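Local structure of aminotransferase class-III (Ochrobactrum anthropi, 5GHG) at residues L128-R132 and R304-I309; E196-T201 and P237-K243. The protein probably transfers amino groups between amines and carbonyl compounds, as an omega-transaminase of class III, with the cofactor held here as pyridoxamine phosphate. The protein carries 1 engineered substitution. One frame throughout, in Å; residues are numbered along the deposited sequence.

Contact 1: residues L128-R132 and R304-I309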
ATOM      1  N   LEU B 128      -4.636  -9.955 -11.605  1.00  2.71           N
ATOM      2  CA  LEU B 128      -5.915 -10.468 -12.067  1.00  3.16           C
ATOM      3  C   LEU B 128      -5.867 -10.774 -13.567  1.00  2.56           C
ATOM      4  O   LEU B 128      -6.387 -11.795 -14.013  1.00  2.37           O
ATOM      5  CB  LEU B 128      -7.022  -9.464 -11.754  1.00  4.39           C
ATOM      6  CG  LEU B 128      -8.464  -9.719 -12.190  1.00  9.04           C
ATOM      7  CD1 LEU B 128      -9.381  -8.787 -11.410  1.00  9.59           C
ATOM      8  CD2 LEU B 128      -8.638  -9.499 -13.714  1.00  9.12           C
ATOM      9  N   ILE B 129      -5.209  -9.915 -14.337  1.00  2.34           N
ATOM     10  CA  ILE B 129      -5.096 -10.125 -15.781  1.00  3.15           C
ATOM     11  C   ILE B 129      -4.306 -11.394 -16.085  1.00  3.24           C
ATOM     12  O   ILE B 129      -4.690 -12.183 -16.961  1.00  3.26           O
ATOM     13  CB  ILE B 129      -4.476  -8.884 -16.442  1.00  2.00           C
ATOM     14  CG1 ILE B 129      -5.508  -7.757 -16.460  1.00  2.00           C
ATOM     15  CG2 ILE B 129      -3.997  -9.193 -17.876  1.00  2.99           C
ATOM     16  CD1 ILE B 129      -4.934  -6.447 -16.890  1.00  2.00           C
ATOM     17  N   TRP B 130      -3.194 -11.626 -15.369  1.00  2.00           N
ATOM     18  CA  TRP B 130      -2.429 -12.849 -15.584  1.00  2.38           C
ATOM     19  C   TRP B 130      -3.245 -14.091 -15.200  1.00  3.66           C
ATOM     20  O   TRP B 130      -3.250 -15.103 -15.917  1.00  2.67           O
ATOM     21  CB  TRP B 130      -1.126 -12.824 -14.793  1.00  2.05           C
ATOM     22  CG  TRP B 130      -0.152 -11.832 -15.245  1.00  2.82           C
ATOM     23  CD1 TRP B 130      -0.189 -11.112 -16.399  1.00  2.51           C
ATOM     24  CD2 TRP B 130       1.040 -11.430 -14.559  1.00  3.43           C
ATOM     25  NE1 TRP B 130       0.902 -10.287 -16.476  1.00  2.91           N
ATOM     26  CE2 TRP B 130       1.676 -10.462 -15.361  1.00  3.10           C
ATOM     27  CE3 TRP B 130       1.629 -11.804 -13.348  1.00  3.10           C
ATOM     28  CZ2 TRP B 130       2.873  -9.842 -14.985  1.00  3.28           C
ATOM     29  CZ3 TRP B 130       2.833 -11.196 -12.974  1.00  3.52           C
ATOM     30  CH2 TRP B 130       3.433 -10.223 -13.790  1.00  4.12           C
ATOM     31  N   TYR B 131      -3.903 -14.032 -14.052  1.00  3.56           N
ATOM     32  CA  TYR B 131      -4.782 -15.105 -13.625  1.00  4.69           C
ATOM     33  C   TYR B 131      -5.854 -15.378 -14.677  1.00  4.34           C
ATOM     34  O   TYR B 131      -6.110 -16.528 -15.038  1.00  3.59           O
ATOM     35  CB  TYR B 131      -5.427 -14.718 -12.281  1.00  5.96           C
ATOM     36  CG  TYR B 131      -6.334 -15.759 -11.718  1.00  9.52           C
ATOM     37  CD1 TYR B 131      -5.856 -16.745 -10.868  1.00 13.80           C
ATOM     38  CD2 TYR B 131      -7.692 -15.764 -12.042  1.00 10.93           C
ATOM     39  CE1 TYR B 131      -6.708 -17.693 -10.332  1.00 15.09           C
ATOM     40  CE2 TYR B 131      -8.539 -16.715 -11.540  1.00 15.79           C
ATOM     41  CZ  TYR B 131      -8.047 -17.677 -10.681  1.00 27.02           C
ATOM     42  OH  TYR B 131      -8.904 -18.631 -10.183  1.00 29.72           O
ATOM     43  N   ARG B 132      -6.444 -14.311 -15.209  1.00  2.59           N
ATOM     44  CA  ARG B 132      -7.515 -14.423 -16.182  1.00  5.07           C
ATOM     45  C   ARG B 132      -7.028 -15.061 -17.495  1.00  3.72           C
ATOM     46  O   ARG B 132      -7.711 -15.911 -18.066  1.00  3.49           O
ATOM     47  CB  ARG B 132      -8.100 -13.034 -16.441  1.00  3.73           C
ATOM     48  CG  ARG B 132      -9.211 -12.976 -17.462  1.00  6.33           C
ATOM     49  CD  ARG B 132      -9.708 -11.548 -17.671  1.00  7.08           C
ATOM     50  NE  ARG B 132     -10.736 -11.469 -18.699  1.00  7.12           N
ATOM     51  CZ  ARG B 132     -10.497 -11.372 -20.002  1.00  8.04           C
ATOM     52  NH1 ARG B 132      -9.254 -11.333 -20.463  1.00  5.69           N
ATOM     53  NH2 ARG B 132     -11.505 -11.308 -20.851  1.00  9.42           N
ATOM     54  N   ARG B 304     -16.948  -8.368 -19.549  1.00  8.49           N
ATOM     55  CA  ARG B 304     -15.950  -8.999 -20.394  1.00 10.49           C
ATOM     56  C   ARG B 304     -14.767  -9.503 -19.570  1.00 10.41           C
ATOM     57  O   ARG B 304     -14.316 -10.636 -19.736  1.00 10.11           O
ATOM     58  CB  ARG B 304     -15.476  -8.007 -21.460  1.00 10.52           C
ATOM     59  CG  ARG B 304     -14.332  -8.477 -22.343  1.00 12.27           C
ATOM     60  CD  ARG B 304     -13.774  -7.312 -23.121  1.00 16.01           C
ATOM     61  NE  ARG B 304     -12.745  -7.703 -24.080  1.00 17.70           N
ATOM     62  CZ  ARG B 304     -12.035  -6.845 -24.801  1.00 23.86           C
ATOM     63  NH1 ARG B 304     -12.226  -5.537 -24.659  1.00 21.74           N
ATOM     64  NH2 ARG B 304     -11.131  -7.296 -25.659  1.00 26.26           N
ATOM     65  N   VAL B 305     -14.261  -8.659 -18.657  1.00  8.80           N
ATOM     66  CA  VAL B 305     -13.163  -9.072 -17.801  1.00  6.81           C
ATOM     67  C   VAL B 305     -13.625 -10.088 -16.780  1.00  8.90           C
ATOM     68  O   VAL B 305     -12.948 -11.092 -16.536  1.00  9.70           O
ATOM     69  CB  VAL B 305     -12.520  -7.844 -17.122  1.00  5.39           C
ATOM     70  CG1 VAL B 305     -11.464  -8.265 -16.106  1.00  5.87           C
ATOM     71  CG2 VAL B 305     -11.926  -6.906 -18.170  1.00  5.13           C
ATOM     72  N   TYR B 306     -14.779  -9.848 -16.157  1.00  8.85           N
ATOM     73  CA  TYR B 306     -15.212 -10.658 -15.021  1.00 10.39           C
ATOM     74  C   TYR B 306     -15.696 -12.055 -15.440  1.00  9.83           C
ATOM     75  O   TYR B 306     -15.522 -13.002 -14.680  1.00 10.96           O
ATOM     76  CB  TYR B 306     -16.323  -9.940 -14.256  1.00  9.24           C
ATOM     77  CG  TYR B 306     -16.837 -10.694 -13.044  1.00 11.98           C
ATOM     78  CD1 TYR B 306     -16.050 -10.871 -11.918  1.00 12.55           C
ATOM     79  CD2 TYR B 306     -18.135 -11.219 -13.032  1.00 16.45           C
ATOM     80  CE1 TYR B 306     -16.521 -11.557 -10.806  1.00 14.84           C
ATOM     81  CE2 TYR B 306     -18.620 -11.907 -11.933  1.00 17.28           C
ATOM     82  CZ  TYR B 306     -17.811 -12.073 -10.823  1.00 18.24           C
ATOM     83  OH  TYR B 306     -18.294 -12.765  -9.733  1.00 24.02           O
ATOM     84  N   ALA B 307     -16.284 -12.185 -16.625  1.00 12.99           N
ATOM     85  CA  ALA B 307     -16.950 -13.442 -17.017  1.00 13.66           C
ATOM     86  C   ALA B 307     -16.060 -14.684 -16.856  1.00 15.39           C
ATOM     87  O   ALA B 307     -16.491 -15.633 -16.194  1.00 14.16           O
ATOM     88  CB  ALA B 307     -17.457 -13.327 -18.452  1.00 17.12           C
ATOM     89  N   PRO B 308     -14.835 -14.725 -17.412  1.00 10.96           N
ATOM     90  CA  PRO B 308     -14.022 -15.953 -17.262  1.00 14.46           C
ATOM     91  C   PRO B 308     -13.481 -16.194 -15.858  1.00 14.37           C
ATOM     92  O   PRO B 308     -13.030 -17.306 -15.581  1.00 15.41           O
ATOM     93  CB  PRO B 308     -12.869 -15.740 -18.254  1.00 13.25           C
ATOM     94  CG  PRO B 308     -12.786 -14.259 -18.441  1.00 11.67           C
ATOM     95  CD  PRO B 308     -14.187 -13.736 -18.282  1.00 13.18           C
ATOM     96  N   ILE B 309     -13.475 -15.201 -14.974  1.00 11.99           N
ATOM     97  CA  ILE B 309     -13.014 -15.413 -13.615  1.00 10.05           C
ATOM     98  C   ILE B 309     -14.171 -15.390 -12.619  1.00 13.80           C
ATOM     99  O   ILE B 309     -13.943 -15.376 -11.413  1.00 10.33           O
ATOM    100  CB  ILE B 309     -11.915 -14.414 -13.199  1.00  9.82           C
ATOM    101  CG1 ILE B 309     -12.423 -12.974 -13.273  1.00 14.40           C
ATOM    102  CG2 ILE B 309     -10.677 -14.590 -14.060  1.00 16.90           C
ATOM    103  CD1 ILE B 309     -11.347 -11.953 -12.883  1.00 15.80           C
TER
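Arg132 reaches from helix 118-135 to the backbone of Arg304 and Val305 and shows how one long side chain can serve two purposes, its head bonding to backbone oxygens while its stem packs against hydrocarbon. The polar part comes first. NE donates to Val305 O at 3.1 Å, meeting a lone pair in the carbonyl plane, though the bond is bent, with an N-H...O angle of 140°. NH2 of the same guanidinium donates to Arg304 O, again at 3.1 Å and straighter, at 159°; here the donor stands above the carbonyl plane. Both oxygens lie close to the plane of the guanidinium, at its edge, so the pair of bonds fixes how the group is turned. The chain gets there by running extended as far as NE, with CG anti to the backbone N (chi1 179°). Pro308 brings a ring carbon, CG, to 3.5 Å from Arg132 NE, oblique to the guanidinium. Arg304 sends its own head to Asp281, a salt bridge that should ease the nearness of two positive charges.

The apolar part centres on Ile309. Its CD1 comes within 3.7 Å of Leu128 CG, the two side chains crossing at about a right angle. Its other branch, CG2, sits at the edge of the Tyr131 ring, 3.8 Å from CD2, and also touches the CA and CB of Arg132. Val305 CG1 adds a contact of 3.9 Å to Leu128 CD2.

Leu254 of strand 254-258 lies against Arg132 and Val305, while Phe171 of the second subunit meets the ring of Tyr131. The arrangement belongs to the large domain of a fold-type I aminotransferase, in which helices flank a seven-stranded mixed sheet: here one of them is joined to the short helix that follows strand 297-301.

Contact 2: residues E196-T201 and P237-K243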
ATOM      1  N   GLU B 196      -0.510  18.221 -34.772  1.00  7.05           N
ATOM      2  CA  GLU B 196      -0.978  17.508 -33.593  1.00  8.07           C
ATOM      3  C   GLU B 196      -1.673  16.193 -33.976  1.00  6.83           C
ATOM      4  O   GLU B 196      -1.404  15.139 -33.385  1.00  4.78           O
ATOM      5  CB  GLU B 196      -1.921  18.404 -32.776  1.00 10.23           C
ATOM      6  CG  GLU B 196      -2.474  17.810 -31.510  1.00 16.79           C
ATOM      7  CD  GLU B 196      -3.413  18.780 -30.793  1.00 22.06           C
ATOM      8  OE1 GLU B 196      -4.353  18.327 -30.100  1.00 16.98           O
ATOM      9  OE2 GLU B 196      -3.221  20.006 -30.928  1.00 31.22           O
ATOM     10  N   GLU B 197      -2.568  16.232 -34.963  1.00  6.07           N
ATOM     11  CA  GLU B 197      -3.260  15.018 -35.347  1.00  8.69           C
ATOM     12  C   GLU B 197      -2.335  14.025 -36.060  1.00  6.13           C
ATOM     13  O   GLU B 197      -2.523  12.811 -35.937  1.00  6.52           O
ATOM     14  CB  GLU B 197      -4.487  15.330 -36.207  1.00 10.61           C
ATOM     15  CG  GLU B 197      -5.608  16.004 -35.422  1.00 20.49           C
ATOM     16  CD  GLU B 197      -6.935  16.071 -36.190  1.00 24.98           C
ATOM     17  OE1 GLU B 197      -7.874  16.754 -35.702  1.00 29.65           O
ATOM     18  OE2 GLU B 197      -7.036  15.430 -37.256  1.00 28.32           O
ATOM     19  N   GLN B 198      -1.355  14.512 -36.808  1.00  5.49           N
ATOM     20  CA  GLN B 198      -0.385  13.610 -37.410  1.00  6.43           C
ATOM     21  C   GLN B 198       0.429  12.913 -36.326  1.00  7.00           C
ATOM     22  O   GLN B 198       0.732  11.725 -36.428  1.00  4.99           O
ATOM     23  CB  GLN B 198       0.531  14.370 -38.376  1.00  7.93           C
ATOM     24  CG  GLN B 198       1.620  13.527 -39.031  1.00  7.08           C
ATOM     25  CD  GLN B 198       1.099  12.326 -39.796  1.00 17.23           C
ATOM     26  OE1 GLN B 198       1.667  11.211 -39.727  1.00 21.68           O
ATOM     27  NE2 GLN B 198       0.026  12.523 -40.522  1.00 12.30           N
ATOM     28  N   PHE B 199       0.781  13.654 -35.275  1.00  4.93           N
ATOM     29  CA  PHE B 199       1.503  13.072 -34.151  1.00  5.38           C
ATOM     30  C   PHE B 199       0.670  11.964 -33.488  1.00  3.82           C
ATOM     31  O   PHE B 199       1.197  10.919 -33.125  1.00  4.38           O
ATOM     32  CB  PHE B 199       1.842  14.198 -33.167  1.00  4.90           C
ATOM     33  CG  PHE B 199       2.436  13.746 -31.880  1.00  5.31           C
ATOM     34  CD1 PHE B 199       3.644  13.049 -31.856  1.00  5.75           C
ATOM     35  CD2 PHE B 199       1.818  14.059 -30.674  1.00  4.98           C
ATOM     36  CE1 PHE B 199       4.202  12.664 -30.651  1.00  5.79           C
ATOM     37  CE2 PHE B 199       2.387  13.667 -29.471  1.00  4.78           C
ATOM     38  CZ  PHE B 199       3.564  12.980 -29.461  1.00  5.51           C
ATOM     39  N   ALA B 200      -0.634  12.180 -33.362  1.00  2.96           N
ATOM     40  CA  ALA B 200      -1.508  11.150 -32.816  1.00  4.21           C
ATOM     41  C   ALA B 200      -1.534   9.921 -33.713  1.00  5.52           C
ATOM     42  O   ALA B 200      -1.482   8.775 -33.234  1.00  4.43           O
ATOM     43  CB  ALA B 200      -2.908  11.704 -32.622  1.00  4.42           C
ATOM     44  N   THR B 201      -1.623  10.134 -35.018  1.00  4.06           N
ATOM     45  CA  THR B 201      -1.539   9.023 -35.955  1.00  5.47           C
ATOM     46  C   THR B 201      -0.225   8.275 -35.794  1.00  5.34           C
ATOM     47  O   THR B 201      -0.202   7.035 -35.761  1.00  4.67           O
ATOM     48  CB  THR B 201      -1.720   9.539 -37.388  1.00  5.72           C
ATOM     49  OG1 THR B 201      -3.068   9.955 -37.565  1.00  6.91           O
ATOM     50  CG2 THR B 201      -1.379   8.454 -38.419  1.00  9.67           C
ATOM     51  N   PRO B 237      -2.712  14.519 -27.667  1.00  6.94           N
ATOM     52  CA  PRO B 237      -3.194  15.293 -28.808  1.00  8.48           C
ATOM     53  C   PRO B 237      -4.603  14.872 -29.190  1.00  9.86           C
ATOM     54  O   PRO B 237      -5.081  13.786 -28.844  1.00  6.55           O
ATOM     55  CB  PRO B 237      -2.170  14.969 -29.906  1.00  7.64           C
ATOM     56  CG  PRO B 237      -1.625  13.649 -29.528  1.00  6.54           C
ATOM     57  CD  PRO B 237      -1.635  13.595 -28.039  1.00  6.18           C
ATOM     58  N   LYS B 238      -5.303  15.761 -29.883  1.00  8.59           N
ATOM     59  CA  LYS B 238      -6.626  15.397 -30.336  1.00  9.20           C
ATOM     60  C   LYS B 238      -6.537  14.206 -31.292  1.00  7.89           C
ATOM     61  O   LYS B 238      -5.589  14.095 -32.089  1.00  5.99           O
ATOM     62  CB  LYS B 238      -7.334  16.586 -30.999  1.00 18.17           C
ATOM     63  CG  LYS B 238      -6.546  17.322 -32.042  1.00 25.29           C
ATOM     64  CD  LYS B 238      -7.413  18.440 -32.649  1.00 33.76           C
ATOM     65  CE  LYS B 238      -6.749  19.120 -33.862  1.00 36.37           C
ATOM     66  NZ  LYS B 238      -5.570  19.942 -33.468  1.00 39.03           N
ATOM     67  N   THR B 239      -7.511  13.302 -31.171  1.00  6.21           N
ATOM     68  CA  THR B 239      -7.667  12.054 -31.901  1.00  6.82           C
ATOM     69  C   THR B 239      -6.807  10.927 -31.343  1.00  5.10           C
ATOM     70  O   THR B 239      -6.957   9.780 -31.779  1.00  3.35           O
ATOM     71  CB  THR B 239      -7.398  12.174 -33.426  1.00  7.47           C
ATOM     72  OG1 THR B 239      -5.997  12.327 -33.688  1.00  4.91           O
ATOM     73  CG2 THR B 239      -8.184  13.350 -34.019  1.00 10.57           C
ATOM     74  N   TYR B 240      -5.930  11.200 -30.374  1.00  3.87           N
ATOM     75  CA  TYR B 240      -5.072  10.148 -29.834  1.00  3.96           C
ATOM     76  C   TYR B 240      -5.887   8.975 -29.297  1.00  2.83           C
ATOM     77  O   TYR B 240      -5.669   7.815 -29.681  1.00  3.85           O
ATOM     78  CB  TYR B 240      -4.193  10.715 -28.717  1.00  3.70           C
ATOM     79  CG  TYR B 240      -3.403   9.671 -27.956  1.00  2.77           C
ATOM     80  CD1 TYR B 240      -2.179   9.211 -28.439  1.00  3.03           C
ATOM     81  CD2 TYR B 240      -3.867   9.165 -26.745  1.00  3.68           C
ATOM     82  CE1 TYR B 240      -1.433   8.300 -27.740  1.00  4.06           C
ATOM     83  CE2 TYR B 240      -3.111   8.240 -26.013  1.00  3.81           C
ATOM     84  CZ  TYR B 240      -1.903   7.808 -26.515  1.00  4.34           C
ATOM     85  OH  TYR B 240      -1.129   6.883 -25.840  1.00  3.06           O
ATOM     86  N   TRP B 241      -6.807   9.243 -28.384  1.00  4.13           N
ATOM     87  CA  TRP B 241      -7.502   8.144 -27.737  1.00  4.04           C
ATOM     88  C   TRP B 241      -8.402   7.379 -28.699  1.00  5.41           C
ATOM     89  O   TRP B 241      -8.570   6.158 -28.566  1.00  4.50           O
ATOM     90  CB  TRP B 241      -8.271   8.635 -26.511  1.00  5.09           C
ATOM     91  CG  TRP B 241      -7.368   8.716 -25.296  1.00  4.01           C
ATOM     92  CD1 TRP B 241      -6.976   9.837 -24.626  1.00  5.58           C
ATOM     93  CD2 TRP B 241      -6.720   7.614 -24.645  1.00  3.54           C
ATOM     94  NE1 TRP B 241      -6.137   9.503 -23.590  1.00  3.97           N
ATOM     95  CE2 TRP B 241      -5.963   8.144 -23.583  1.00  3.49           C
ATOM     96  CE3 TRP B 241      -6.710   6.236 -24.860  1.00  3.80           C
ATOM     97  CZ2 TRP B 241      -5.208   7.334 -22.717  1.00  2.97           C
ATOM     98  CZ3 TRP B 241      -5.957   5.426 -23.982  1.00  3.33           C
ATOM     99  CH2 TRP B 241      -5.217   5.983 -22.949  1.00  4.06           C
ATOM    100  N   GLU B 242      -8.968   8.062 -29.690  1.00  6.20           N
ATOM    101  CA  GLU B 242      -9.754   7.373 -30.710  1.00  5.49           C
ATOM    102  C   GLU B 242      -8.871   6.428 -31.528  1.00  5.93           C
ATOM    103  O   GLU B 242      -9.206   5.261 -31.722  1.00  5.21           O
ATOM    104  CB  GLU B 242     -10.450   8.387 -31.615  1.00  8.05           C
ATOM    105  CG  GLU B 242     -11.145   7.780 -32.803  1.00 15.04           C
ATOM    106  CD  GLU B 242     -11.652   8.825 -33.798  1.00 25.89           C
ATOM    107  OE1 GLU B 242     -11.934   8.454 -34.955  1.00 34.20           O
ATOM    108  OE2 GLU B 242     -11.775  10.010 -33.424  1.00 22.22           O
ATOM    109  N   LYS B 243      -7.720   6.921 -31.984  1.00  5.13           N
ATOM    110  CA  LYS B 243      -6.829   6.098 -32.787  1.00  4.74           C
ATOM    111  C   LYS B 243      -6.206   4.979 -31.977  1.00  5.27           C
ATOM    112  O   LYS B 243      -6.051   3.861 -32.480  1.00  5.46           O
ATOM    113  CB  LYS B 243      -5.766   6.971 -33.449  1.00  4.53           C
ATOM    114  CG  LYS B 243      -6.361   8.033 -34.368  1.00  6.70           C
ATOM    115  CD  LYS B 243      -5.334   9.068 -34.833  1.00  5.75           C
ATOM    116  CE  LYS B 243      -5.958  10.001 -35.899  1.00  9.41           C
ATOM    117  NZ  LYS B 243      -5.147  11.224 -36.148  1.00  9.71           N
TER
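Lys243 NZ is gripped by three oxygens, two of them from helix 196-214. It donates to Thr201 OG1 at 2.8 Å and to Thr239 OG1, also at 2.8 Å, while a weak bond runs to Glu197 O at 3.1 Å. The lysine chain is extended beyond CG, which carries the ammonium from the first turn of helix 240-250 across to its neighbour. Were the lysine replaced by an alanine, Glu197 O and the hydroxyls of Thr201 and Thr239 would probably lose their shared donor, and a gap would open beside Thr201.

A second polar group lies at the start of the 196-201 segment. Glu196, extended to CD with CG anti to the backbone N (chi1 -179°), offers the anti lone pair of OE1 to Lys238 N at 2.7 Å, a nearly straight bond of 168°. Its OE2 forms a long, weak salt bridge with Lys238 NZ. The Lys238 chain also crosses Glu197 at about a right angle, Glu197 OE1 lying 3.2 Å from Lys238 CE.

Between these polar groups the methyl of Ala200 sits over the type II turn from Pro237 to Tyr240. Its CB meets Thr239 OG1 at 3.3 Å and the carbonyl oxygen of Lys238 as well as Pro237 CG, which also approaches Phe199 CD2 obliquely at 3.7 Å. Tyr240 places its CB near the same methyl, while its hydroxyl is bonded to Arg147.

The chemistry implies a division of labour: alanine and proline let the backbones come near, the carboxylate of Glu196 holds the turn by the backbone N-H of Lys238, and one ammonium serves three neutral oxygens, whose dipoles probably stabilise its charge.

Followed from the N terminus, the chain first enters contact 1 on helix 118-135, then passes through strands 143-147 and 178-181 to reach helix 196-214. Contact 2 closes the smaller loop, returning after strand 219-224 to join 196-201 with 237-243. The chain continues through strands 254-258, 282-285 and 297-301 before 304-309 comes back to 128-132, so the wider loop of contact 1 encloses contact 2 without crossing it. Their nearest atoms are about 13 Å apart. Contact 2 joins the start of one helix to the turn and first residues of the next, whereas contact 1 ties an earlier helix to the segment following strand 297-301; six of the seven strands of the sheet running from 111-115 to 178-181 lie within the wider loop.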